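Local structure of pyruvate kinase (Pseudomonas aeruginosa, 6QXL) at residues P72-A77 with G165-P170; F92-S97 with D123-D128; V108-D111 with L115-D118. The protein probably catalyses the last step of glycolysis, moving phosphate from phosphoenolpyruvate to ADP to give pyruvate and ATP, and binds glucose 6-phosphate in an allosteric regulator site. All coordinates share one frame; numbering follows the deposited sequence.

In the fold
All three contacts lie in the B domain, the small beta-rich lid of pyruvate kinase inserted in the (beta/alpha)8 barrel. Contact 1 sits where the lid joins the barrel and, although mostly buried, has a more exposed edge at Ala169 and Pro170. All touching residues of contacts 2 and 3 are buried. Strands 91-95 of contact 2 and 107-109 of contact 3 are neighbours in one sheet, with Ser95 N bonded to Val108 O, and Ile76 of contact 1 packs on Phe94 and Leu127 of contact 2. Apolar surfaces dominate throughout, but their form changes: prolines and a carbonyl at the junction, an aromatic ring among leucines in the sheet, branched aliphatics between strand end and helix.

Contact 1. Residues P72-A77 with G165-P170; sequences PKIRIA and GGLTAP
Pro72 meets Ala169 and Pro170 where the chain leaves the barrel for the B domain and where it comes back. The ring of Pro72 can be followed atom by atom. Its CB packs on the methyl CB of Ala169 at 3.6 Å and is closer still to the carbonyl oxygen O of Pro170, 3.1 Å away. The next ring atom, Pro72 CG, is likewise 3.1 Å from Pro170 O, while Ala169 CB has receded to 4.1 Å from it. By Pro72 CD the oxygen Pro170 O is 3.7 Å off and the methyl no longer takes part. The oxygen thus sits against the CB-CG side of the ring, a close polar-to-CH contact rather than a hydrogen bond. Two segments whose CA atoms come within 6.1 Å at Pro72 and Ala169 are well served by a compact ring and a methyl.

Farther into the lid, Ile74 and Leu167 form a second, purely aliphatic meeting. The CG1 branch of Ile74 lies beside the backbone N (chi1 -55°) and continues extended, which carries CD1 out to the CD1 methyl of Leu167, 3.5 Å away. The two side chains cross obliquely, touching at one terminal methyl each. Leu167 also packs on Leu115, and Ile74 on Ile160 and Tyr112, so the pair belongs to the apolar base of the lid.

The Pro72 side chain is about 10 Å from the bound magnesium ion and from the bound malonate, near the active-site cleft, and Lys73 NZ makes a long, weak ion pair with the magnesium ligand Asp250. Segments 72-77 and 165-170 thus meet by apolar and CH-to-carbonyl packing alone, while their polar groups bond to other neighbours: the Ile74 backbone to Ile160, Leu167 O to Arg197, Thr168 N to Asp118.

Contact 2. Residues F92-S97 with D123-D128; sequences FRFSTS and DELLLD
Phe94 reaches Leu125 and Leu127 across the interior of the curled, mainly antiparallel beta sheet of the B domain. Strands 91-95 and 124-127 are not neighbours in that sheet, since 132-139 and 143-148 run between them, and the CA atoms of Phe94 and Leu125, the nearest pair, remain 10.8 Å apart. Long side chains must therefore span the gap. Phe94 has CG beside its backbone N (chi1 -58°), and from there the ring extends toward the leucines.

The leucines divide the far ring carbons between them, Leu125 at CE2, Leu127 at CE1 and CZ. The methyl CD1 of Leu125 touches Phe94 CE2 at 3.9 Å, the two side chains sliding past each other in opposite directions. Leu127 and Phe94 point at each other from opposite directions: Leu127 CD2 lies 3.8 Å from Phe94 CE1, and Leu127 CD1 is 4.0 Å from Phe94 CZ. Both leucines meet the ring obliquely. Leucine suits these sites because it forks at its end, and Leu127 uses both methyls. Two residues apart on one strand, Leu125 and Leu127 face the same interior.

Outside this first shell, Ile76 packs on both Phe94 and Leu127, and Met134 touches the same two residues, while Leu144 lies against Leu125. One face of the Phe94 ring is covered by CD2 of Phe92, 3.9 Å above the plane and offset toward the rim; in turn Phe94 CE1 lies at the edge of the Phe92 ring, in its plane. Backbone bonds from Phe94 to Leu144 and from Arg93 and Ser95 to Val108 set the strand in place. Where the strand ends, polar residues take over in an ST turn: Ser97 N donates to Ser95 OG over 3.2 Å, with an angle of 142° at the hydrogen.

Contact 3. Residues V108-D111 with L115-D118; sequences VGID and LVKD
Ile110 and Leu115 have their CA atoms 8.6 Å apart, the closest CA pair of a tight strand-to-helix connection in which strand 107-109 gives out and helix 113-118 begins a few residues later. That spacing is bridged by side chains alone, and all of the contact converges on one atom, the terminal methyl CD1 of Ile110.

In Ile110, CG1 is flanked by both the backbone N and the backbone C (chi1 47°), and the chain then runs extended through chi2 at 170°, so that CD1 projects at the helix. There it meets CD2 of Leu115 at 3.8 Å and CG2 of Val116 at 4.1 Å. The two partners are consecutive on the helix, and Ile110 crosses each at about a right angle; the methyl is approached by one branch of each. Leu115, with CG anti to the backbone N, presents only its CD2 to the isoleucine, and Val116 likewise only CG2. The residue types suit their places: isoleucine, beta-branched but with a longer CG1-CD1 arm, reaches the helix, leucine extends back to meet it, and valine brings a single methyl, CG2, beside it. All three are buried, whereas Lys117, on another side of the helix, is exposed.

Asp118, at the end of the helix segment, accepts a hydrogen bond from Thr168 N through its OD2, over 2.8 Å, which ties the helix to the chain returning to the barrel. On the strand side Ile110 also rests on Phe94 and Thr96, and the backbone of Gly109, the last strand residue, is bonded to that of Ala77. Helix 113-118 is thus packed against the end of strand 107-109, beside strand 91-95 and against the returning connection 165-170.

Contact 1. Residues P72-A77 with G165-P170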
loop_
_atom_site.group_PDB
_atom_site.type_symbol
_atom_site.label_atom_id
_atom_site.label_comp_id
_atom_site.label_asym_id
_atom_site.label_seq_id
_atom_site.Cartn_x
_atom_site.Cartn_y
_atom_site.Cartn_z
ATOM N N PRO A 72 -20.293 -12.192 -38.824
ATOM C CA PRO A 72 -21.598 -12.833 -38.880
ATOM C C PRO A 72 -22.714 -11.999 -38.175
ATOM O O PRO A 72 -23.293 -12.341 -37.151
ATOM C CB PRO A 72 -21.357 -14.105 -38.138
ATOM C CG PRO A 72 -20.376 -13.723 -37.046
ATOM C CD PRO A 72 -19.472 -12.753 -37.753
ATOM N N LYS A 73 -22.774 -10.768 -38.594
ATOM C CA LYS A 73 -23.887 -9.910 -38.227
ATOM C C LYS A 73 -25.130 -10.385 -38.974
ATOM O O LYS A 73 -25.089 -10.684 -40.195
ATOM C CB LYS A 73 -23.590 -8.481 -38.559
ATOM C CG LYS A 73 -24.527 -7.505 -37.889
ATOM C CD LYS A 73 -24.152 -6.054 -38.258
ATOM C CE LYS A 73 -24.584 -5.050 -37.204
ATOM N NZ LYS A 73 -23.796 -5.124 -35.921
ATOM N N ILE A 74 -26.208 -10.575 -38.191
ATOM C CA ILE A 74 -27.433 -11.129 -38.776
ATOM C C ILE A 74 -28.320 -9.933 -39.084
ATOM O O ILE A 74 -28.598 -9.106 -38.209
ATOM C CB ILE A 74 -28.142 -12.056 -37.789
ATOM C CG1 ILE A 74 -27.223 -13.164 -37.293
ATOM C CG2 ILE A 74 -29.413 -12.573 -38.376
ATOM C CD1 ILE A 74 -27.717 -13.798 -36.006
ATOM N N ARG A 75 -28.802 -9.859 -40.327
ATOM C CA ARG A 75 -29.637 -8.734 -40.734
ATOM C C ARG A 75 -30.963 -9.251 -41.274
ATOM O O ARG A 75 -31.076 -10.382 -41.766
ATOM C CB ARG A 75 -28.983 -7.868 -41.792
ATOM C CG ARG A 75 -27.491 -7.698 -41.675
ATOM C CD ARG A 75 -27.022 -6.586 -42.658
ATOM N NE ARG A 75 -25.680 -6.093 -42.272
ATOM C CZ ARG A 75 -25.405 -4.920 -41.666
ATOM N NH1 ARG A 75 -26.338 -4.025 -41.377
ATOM N NH2 ARG A 75 -24.162 -4.658 -41.313
ATOM N N ILE A 76 -31.964 -8.385 -41.189
ATOM C CA ILE A 76 -33.217 -8.612 -41.884
ATOM C C ILE A 76 -33.089 -8.324 -43.381
ATOM O O ILE A 76 -32.112 -7.756 -43.831
ATOM C CB ILE A 76 -34.373 -7.841 -41.246
ATOM C CG1 ILE A 76 -34.236 -6.346 -41.493
ATOM C CG2 ILE A 76 -34.472 -8.155 -39.741
ATOM C CD1 ILE A 76 -35.180 -5.487 -40.639
ATOM N N ALA A 77 -34.083 -8.744 -44.122
ATOM C CA ALA A 77 -34.161 -8.519 -45.575
ATOM C C ALA A 77 -34.747 -7.125 -45.918
ATOM O O ALA A 77 -34.808 -6.252 -45.060
ATOM C CB ALA A 77 -34.944 -9.649 -46.233
ATOM N N GLY A 165 -27.133 -12.902 -26.176
ATOM C CA GLY A 165 -26.314 -13.568 -27.136
ATOM C C GLY A 165 -26.690 -15.015 -27.356
ATOM O O GLY A 165 -27.868 -15.351 -27.346
ATOM N N GLY A 166 -25.682 -15.840 -27.605
ATOM C CA GLY A 166 -25.837 -17.277 -27.755
ATOM C C GLY A 166 -26.340 -17.779 -29.103
ATOM O O GLY A 166 -26.789 -18.896 -29.188
ATOM N N LEU A 167 -26.308 -16.930 -30.113
ATOM C CA LEU A 167 -26.737 -17.336 -31.446
ATOM C C LEU A 167 -25.618 -18.054 -32.151
ATOM O O LEU A 167 -24.492 -17.623 -32.085
ATOM C CB LEU A 167 -27.201 -16.147 -32.262
ATOM C CG LEU A 167 -28.356 -15.346 -31.677
ATOM C CD1 LEU A 167 -28.785 -14.314 -32.688
ATOM C CD2 LEU A 167 -29.544 -16.295 -31.379
ATOM N N THR A 168 -25.913 -19.121 -32.835
ATOM C CA THR A 168 -25.008 -19.797 -33.728
ATOM C C THR A 168 -24.611 -18.916 -34.906
ATOM O O THR A 168 -25.449 -18.209 -35.420
ATOM C CB THR A 168 -25.728 -21.051 -34.271
ATOM O OG1 THR A 168 -25.933 -21.943 -33.171
ATOM C CG2 THR A 168 -24.966 -21.706 -35.439
ATOM N N ALA A 169 -23.324 -18.873 -35.175
ATOM C CA ALA A 169 -22.864 -18.269 -36.429
ATOM C C ALA A 169 -21.414 -18.649 -36.648
ATOM O O ALA A 169 -20.691 -18.815 -35.678
ATOM C CB ALA A 169 -23.003 -16.753 -36.333
ATOM N N PRO A 170 -20.956 -18.715 -37.893
ATOM C CA PRO A 170 -19.492 -18.775 -38.107
ATOM C C PRO A 170 -18.815 -17.411 -37.910
ATOM O O PRO A 170 -19.353 -16.415 -38.232
ATOM C CB PRO A 170 -19.372 -19.270 -39.542
ATOM C CG PRO A 170 -20.644 -18.815 -40.212
ATOM C CD PRO A 170 -21.720 -18.683 -39.154
#

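Contact 2. Residues F92-S97 with D123-D128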
loop_
_atom_site.group_PDB
_atom_site.type_symbol
_atom_site.label_atom_id
_atom_site.label_comp_id
_atom_site.label_asym_id
_atom_site.label_seq_id
_atom_site.Cartn_x
_atom_site.Cartn_y
_atom_site.Cartn_z
ATOM N N PHE A 92 -45.372 -8.732 -35.136
ATOM C CA PHE A 92 -44.417 -8.711 -36.220
ATOM C C PHE A 92 -43.722 -10.053 -36.342
ATOM O O PHE A 92 -43.502 -10.733 -35.344
ATOM C CB PHE A 92 -43.413 -7.581 -36.034
ATOM C CG PHE A 92 -42.618 -7.272 -37.249
ATOM C CD1 PHE A 92 -43.192 -6.523 -38.260
ATOM C CD2 PHE A 92 -41.328 -7.759 -37.417
ATOM C CE1 PHE A 92 -42.474 -6.256 -39.435
ATOM C CE2 PHE A 92 -40.610 -7.490 -38.569
ATOM C CZ PHE A 92 -41.188 -6.729 -39.581
ATOM N N ARG A 93 -43.366 -10.411 -37.571
ATOM C CA ARG A 93 -42.812 -11.727 -37.853
ATOM C C ARG A 93 -41.531 -11.651 -38.655
ATOM O O ARG A 93 -41.397 -10.822 -39.561
ATOM C CB ARG A 93 -43.822 -12.558 -38.653
ATOM C CG ARG A 93 -45.026 -13.011 -37.875
ATOM C CD ARG A 93 -45.957 -13.848 -38.754
ATOM N NE ARG A 93 -46.526 -13.129 -39.878
ATOM C CZ ARG A 93 -46.442 -13.489 -41.182
ATOM N NH1 ARG A 93 -45.733 -14.531 -41.568
ATOM N NH2 ARG A 93 -47.030 -12.772 -42.110
ATOM N N PHE A 94 -40.620 -12.559 -38.328
ATOM C CA PHE A 94 -39.393 -12.759 -39.078
ATOM C C PHE A 94 -39.491 -14.149 -39.724
ATOM O O PHE A 94 -39.604 -15.134 -38.996
ATOM C CB PHE A 94 -38.194 -12.689 -38.151
ATOM C CG PHE A 94 -38.082 -11.396 -37.405
ATOM C CD1 PHE A 94 -37.539 -10.283 -38.011
ATOM C CD2 PHE A 94 -38.536 -11.285 -36.095
ATOM C CE1 PHE A 94 -37.461 -9.089 -37.343
ATOM C CE2 PHE A 94 -38.455 -10.064 -35.434
ATOM C CZ PHE A 94 -37.908 -8.974 -36.070
ATOM N N SER A 95 -39.457 -14.212 -41.068
ATOM C CA SER A 95 -39.740 -15.467 -41.750
ATOM C C SER A 95 -38.691 -15.810 -42.778
ATOM O O SER A 95 -38.386 -14.983 -43.702
ATOM C CB SER A 95 -41.126 -15.448 -42.447
ATOM O OG SER A 95 -41.400 -16.694 -43.076
ATOM N N THR A 96 -38.211 -17.037 -42.737
ATOM C CA THR A 96 -37.291 -17.539 -43.748
ATOM C C THR A 96 -37.983 -17.857 -45.043
ATOM O O THR A 96 -37.340 -17.924 -46.082
ATOM C CB THR A 96 -36.564 -18.812 -43.253
ATOM O OG1 THR A 96 -37.520 -19.792 -42.951
ATOM C CG2 THR A 96 -35.695 -18.495 -42.011
ATOM N N SER A 97 -39.286 -18.023 -45.037
ATOM C CA SER A 97 -40.045 -18.318 -46.261
ATOM C C SER A 97 -40.698 -17.059 -46.877
ATOM O O SER A 97 -41.262 -17.095 -47.957
ATOM C CB SER A 97 -41.064 -19.458 -45.983
ATOM O OG SER A 97 -41.990 -19.085 -45.057
ATOM N N ASP A 123 -37.604 -15.039 -25.636
ATOM C CA ASP A 123 -36.383 -14.334 -26.058
ATOM C C ASP A 123 -36.697 -12.896 -26.474
ATOM O O ASP A 123 -37.753 -12.650 -27.079
ATOM C CB ASP A 123 -35.700 -15.059 -27.209
ATOM C CG ASP A 123 -35.068 -16.406 -26.783
ATOM O OD1 ASP A 123 -35.173 -16.805 -25.603
ATOM O OD2 ASP A 123 -34.495 -17.128 -27.629
ATOM N N GLU A 124 -35.840 -11.952 -26.119
ATOM C CA GLU A 124 -35.972 -10.572 -26.573
ATOM C C GLU A 124 -34.995 -10.322 -27.705
ATOM O O GLU A 124 -33.827 -10.664 -27.588
ATOM C CB GLU A 124 -35.738 -9.556 -25.427
ATOM C CG GLU A 124 -36.708 -9.757 -24.269
ATOM C CD GLU A 124 -36.860 -8.652 -23.266
ATOM O OE1 GLU A 124 -37.424 -8.943 -22.194
ATOM O OE2 GLU A 124 -36.405 -7.509 -23.487
ATOM N N LEU A 125 -35.486 -9.742 -28.797
ATOM C CA LEU A 125 -34.673 -9.447 -29.971
ATOM C C LEU A 125 -34.513 -7.945 -30.085
ATOM O O LEU A 125 -35.464 -7.198 -29.885
ATOM C CB LEU A 125 -35.334 -9.992 -31.229
ATOM C CG LEU A 125 -35.570 -11.499 -31.265
ATOM C CD1 LEU A 125 -36.515 -11.805 -32.487
ATOM C CD2 LEU A 125 -34.240 -12.260 -31.230
ATOM N N LEU A 126 -33.303 -7.507 -30.402
ATOM C CA LEU A 126 -32.971 -6.101 -30.505
ATOM C C LEU A 126 -32.534 -5.797 -31.932
ATOM O O LEU A 126 -31.664 -6.464 -32.481
ATOM C CB LEU A 126 -31.866 -5.757 -29.523
ATOM C CG LEU A 126 -32.322 -5.620 -28.051
ATOM C CD1 LEU A 126 -32.464 -6.911 -27.289
ATOM C CD2 LEU A 126 -31.445 -4.767 -27.223
ATOM N N LEU A 127 -33.181 -4.807 -32.524
ATOM C CA LEU A 127 -32.931 -4.429 -33.907
ATOM C C LEU A 127 -32.403 -3.002 -33.962
ATOM O O LEU A 127 -32.758 -2.173 -33.112
ATOM C CB LEU A 127 -34.200 -4.514 -34.742
ATOM C CG LEU A 127 -34.717 -5.938 -34.967
ATOM C CD1 LEU A 127 -35.833 -6.226 -33.997
ATOM C CD2 LEU A 127 -35.106 -6.181 -36.446
ATOM N N ASP A 128 -31.560 -2.729 -34.970
ATOM C CA ASP A 128 -30.974 -1.410 -35.159
ATOM C C ASP A 128 -30.248 -0.942 -33.886
ATOM O O ASP A 128 -30.549 0.116 -33.322
ATOM C CB ASP A 128 -32.039 -0.375 -35.582
ATOM C CG ASP A 128 -31.413 0.894 -36.160
ATOM O OD1 ASP A 128 -30.160 0.992 -36.238
ATOM O OD2 ASP A 128 -32.167 1.796 -36.533
#

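Contact 3. Residues V108-D111 with L115-D118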
loop_
_atom_site.group_PDB
_atom_site.type_symbol
_atom_site.label_atom_id
_atom_site.label_comp_id
_atom_site.label_asym_id
_atom_site.label_seq_id
_atom_site.Cartn_x
_atom_site.Cartn_y
_atom_site.Cartn_z
ATOM N N VAL A 108 -41.179 -9.480 -42.262
ATOM C CA VAL A 108 -40.017 -9.297 -43.125
ATOM C C VAL A 108 -39.283 -10.631 -43.211
ATOM O O VAL A 108 -39.367 -11.467 -42.307
ATOM C CB VAL A 108 -39.079 -8.176 -42.606
ATOM C CG1 VAL A 108 -38.399 -8.573 -41.281
ATOM C CG2 VAL A 108 -38.024 -7.797 -43.646
ATOM N N GLY A 109 -38.582 -10.822 -44.309
ATOM C CA GLY A 109 -37.767 -11.986 -44.502
ATOM C C GLY A 109 -36.425 -11.907 -43.836
ATOM O O GLY A 109 -36.017 -10.839 -43.380
ATOM N N ILE A 110 -35.748 -13.043 -43.742
ATOM C CA ILE A 110 -34.408 -13.083 -43.179
ATOM C C ILE A 110 -33.644 -14.250 -43.817
ATOM O O ILE A 110 -34.186 -15.394 -43.953
ATOM C CB ILE A 110 -34.494 -13.294 -41.682
ATOM C CG1 ILE A 110 -35.490 -14.443 -41.419
ATOM C CG2 ILE A 110 -34.778 -12.100 -40.844
ATOM C CD1 ILE A 110 -35.587 -15.005 -40.021
ATOM N N ASP A 111 -32.417 -13.933 -44.244
ATOM C CA ASP A 111 -31.624 -14.967 -44.945
ATOM C C ASP A 111 -30.789 -15.875 -44.031
ATOM O O ASP A 111 -29.809 -16.409 -44.428
ATOM C CB ASP A 111 -30.729 -14.306 -45.981
ATOM C CG ASP A 111 -30.302 -15.265 -47.080
ATOM O OD1 ASP A 111 -30.861 -16.398 -47.221
ATOM O OD2 ASP A 111 -29.389 -14.854 -47.822
ATOM N N LEU A 115 -31.326 -18.505 -37.144
ATOM C CA LEU A 115 -31.986 -17.520 -36.267
ATOM C C LEU A 115 -33.245 -18.122 -35.598
ATOM O O LEU A 115 -33.445 -18.011 -34.385
ATOM C CB LEU A 115 -32.402 -16.290 -37.022
ATOM C CG LEU A 115 -33.029 -15.195 -36.141
ATOM C CD1 LEU A 115 -32.066 -14.605 -35.094
ATOM C CD2 LEU A 115 -33.499 -14.004 -36.968
ATOM N N VAL A 116 -34.062 -18.750 -36.390
ATOM C CA VAL A 116 -35.315 -19.309 -35.922
ATOM C C VAL A 116 -35.102 -20.563 -35.079
ATOM O O VAL A 116 -35.893 -20.834 -34.160
ATOM C CB VAL A 116 -36.255 -19.629 -37.121
ATOM C CG1 VAL A 116 -37.494 -20.421 -36.733
ATOM C CG2 VAL A 116 -36.657 -18.390 -37.877
ATOM N N LYS A 117 -34.028 -21.285 -35.363
ATOM C CA LYS A 117 -33.701 -22.490 -34.619
ATOM C C LYS A 117 -33.181 -22.185 -33.225
ATOM O O LYS A 117 -33.543 -22.849 -32.261
ATOM C CB LYS A 117 -32.661 -23.329 -35.392
ATOM C CG LYS A 117 -33.329 -23.966 -36.649
ATOM C CD LYS A 117 -32.535 -25.013 -37.393
ATOM C CE LYS A 117 -32.955 -25.029 -38.874
ATOM N NZ LYS A 117 -32.474 -26.204 -39.646
ATOM N N ASP A 118 -32.387 -21.147 -33.100
ATOM C CA ASP A 118 -31.737 -20.778 -31.844
ATOM C C ASP A 118 -32.640 -19.983 -30.916
ATOM O O ASP A 118 -32.520 -20.075 -29.706
ATOM C CB ASP A 118 -30.516 -19.919 -32.105
ATOM C CG ASP A 118 -29.428 -20.678 -32.930
ATOM O OD1 ASP A 118 -29.555 -21.978 -33.064
ATOM O OD2 ASP A 118 -28.527 -19.937 -33.442
#